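Local coordinates for protein alpha-1,3-glucanase (Streptomyces thermodiastaticus, PDB 7C7D) that probably hydrolyses the alpha-1,3-glucosidic linkages of alpha-1,3-glucan, as a thermostable glycoside hydrolase of family GH87, at residues A[375-380]-A[402-407]. Sequence-based numbering, arbitrary orientation.
Sequences GDDALA and NLANGI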
loop_
_atom_site.group_PDB
_atom_site.type_symbol
_atom_site.label_atom_id
_atom_site.label_comp_id
_atom_site.label_asym_id
_atom_site.label_seq_id
_atom_site.Cartn_x
_atom_site.Cartn_y
_atom_site.Cartn_z
ATOM N N GLY A 375 -2.885 2.207 -6.767
ATOM C CA GLY A 375 -4.073 2.712 -7.428
ATOM C C GLY A 375 -5.377 2.075 -6.999
ATOM O O GLY A 375 -6.414 2.312 -7.624
ATOM N N ASP A 376 -5.349 1.248 -5.966
ATOM C CA ASP A 376 -6.498 0.534 -5.433
ATOM C C ASP A 376 -5.996 -0.049 -4.115
ATOM O O ASP A 376 -4.947 0.389 -3.632
ATOM C CB ASP A 376 -6.919 -0.545 -6.432
ATOM C CG ASP A 376 -8.392 -0.903 -6.337
ATOM O OD1 ASP A 376 -8.868 -1.217 -5.229
ATOM O OD2 ASP A 376 -9.079 -0.882 -7.382
ATOM N N ASP A 377 -6.686 -1.032 -3.548
ATOM C CA ASP A 377 -6.295 -1.639 -2.275
ATOM C C ASP A 377 -4.793 -1.876 -2.236
ATOM O O ASP A 377 -4.245 -2.566 -3.098
ATOM C CB ASP A 377 -6.987 -2.993 -2.123
ATOM C CG ASP A 377 -8.484 -2.894 -1.957
ATOM O OD1 ASP A 377 -8.976 -1.949 -1.313
ATOM O OD2 ASP A 377 -9.173 -3.810 -2.455
ATOM N N ALA A 378 -4.111 -1.340 -1.220
ATOM C CA ALA A 378 -2.660 -1.511 -1.203
ATOM C C ALA A 378 -2.290 -2.974 -1.008
ATOM O O ALA A 378 -1.493 -3.530 -1.775
ATOM C CB ALA A 378 -2.001 -0.616 -0.155
ATOM N N LEU A 379 -2.885 -3.615 0.002
ATOM C CA LEU A 379 -2.787 -5.052 0.224
ATOM C C LEU A 379 -4.197 -5.604 0.301
ATOM O O LEU A 379 -5.033 -5.061 1.028
ATOM C CB LEU A 379 -2.066 -5.367 1.539
ATOM C CG LEU A 379 -0.612 -4.925 1.659
ATOM C CD1 LEU A 379 -0.087 -5.309 3.047
ATOM C CD2 LEU A 379 0.247 -5.551 0.576
ATOM N N ALA A 380 -4.462 -6.675 -0.439
ATOM C CA ALA A 380 -5.789 -7.262 -0.449
ATOM C C ALA A 380 -5.709 -8.778 -0.409
ATOM O O ALA A 380 -4.750 -9.386 -0.895
ATOM C CB ALA A 380 -6.590 -6.842 -1.691
ATOM N N ASN A 402 -4.714 5.363 -3.829
ATOM C CA ASN A 402 -5.430 6.467 -4.475
ATOM C C ASN A 402 -6.935 6.356 -4.287
ATOM O O ASN A 402 -7.642 7.374 -4.294
ATOM C CB ASN A 402 -5.236 6.455 -5.991
ATOM C CG ASN A 402 -3.792 6.525 -6.446
ATOM O OD1 ASN A 402 -3.483 6.016 -7.526
ATOM N ND2 ASN A 402 -2.921 7.157 -5.676
ATOM N N LEU A 403 -7.438 5.129 -4.216
ATOM C CA LEU A 403 -8.842 4.839 -3.995
ATOM C C LEU A 403 -8.889 3.504 -3.260
ATOM O O LEU A 403 -7.907 2.758 -3.235
ATOM C CB LEU A 403 -9.619 4.816 -5.318
ATOM C CG LEU A 403 -9.147 3.875 -6.418
ATOM C CD1 LEU A 403 -9.858 2.532 -6.328
ATOM C CD2 LEU A 403 -9.355 4.504 -7.799
ATOM N N ALA A 404 -10.037 3.213 -2.661
ATOM C CA ALA A 404 -10.227 1.976 -1.914
ATOM C C ALA A 404 -9.345 1.922 -0.664
ATOM O O ALA A 404 -9.025 2.960 -0.074
ATOM C CB ALA A 404 -10.100 0.741 -2.814
ATOM N N ASN A 405 -8.981 0.729 -0.225
ATOM C CA ASN A 405 -8.563 0.541 1.157
ATOM C C ASN A 405 -7.046 0.468 1.314
ATOM O O ASN A 405 -6.307 0.174 0.376
ATOM C CB ASN A 405 -9.193 -0.747 1.686
ATOM C CG ASN A 405 -10.689 -0.777 1.473
ATOM O OD1 ASN A 405 -11.435 -0.119 2.183
ATOM N ND2 ASN A 405 -11.134 -1.528 0.473
ATOM N N GLY A 406 -6.584 0.701 2.545
ATOM C CA GLY A 406 -5.207 0.372 2.866
ATOM C C GLY A 406 -4.993 -1.129 2.846
ATOM O O GLY A 406 -4.149 -1.646 2.105
ATOM N N ILE A 407 -5.767 -1.840 3.658
ATOM C CA ILE A 407 -5.823 -3.296 3.660
ATOM C C ILE A 407 -7.278 -3.717 3.520
ATOM O O ILE A 407 -8.140 -3.223 4.254
ATOM C CB ILE A 407 -5.216 -3.898 4.942
ATOM C CG1 ILE A 407 -3.709 -3.655 4.961
ATOM C CG2 ILE A 407 -5.571 -5.380 5.052
ATOM C CD1 ILE A 407 -2.985 -4.152 6.208
#
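The side chains of Asp377 and Asn405 run alongside each other, with carboxylate and amide planes 21° apart, and a single carboxylate oxygen takes two N-H groups of Asn405, one backbone and one side-chain. The side-chain amide gives Asn405 ND2 to Asp377 OD1 at 2.8 Å, on the syn side and 23° out of the carboxylate plane. The backbone Asn405 N reaches the same OD1 at 2.9 Å, nearly in line with its C-O bond. With CG anti to the carbonyl carbon (chi1 -68°), Asp377 swings its carboxylate to the Asn405 backbone, within reach of its N-H; OD2 is left to Tyr410 OH, and Asn405 OD1 accepts from Ser430 N and Arg475 NH1. An alanine in place of Asp377 would probably leave Asn405 N, one N-H of its ND2 and the Tyr410 hydroxyl without the carboxylate that they share. The two segments are equivalent turns on successive coils of a right-handed parallel beta-helix, the fold of the pectate lyase-like family, each leading into a strand of the same parallel sheet. Two backbone bonds, Ala378 N to Asn405 O and Leu379 N to Gly406 O, both 3.1 Å, lead into the parallel pairing of Leu379 with Ile407, where Leu379 CB packs on Ile407 CG1 at 4.2 Å. On the turn side, Asp376 OD1 accepts from Asp377 N through its anti lone pair and touches Ala404 CB. Asp376 OD2 forms a salt bridge with Arg300, while Asn402 OD1, hydrogen-bonded to His160 ND1, lies against Gly375 CA, and Asn402 ND2 donates to Asn373 OD1.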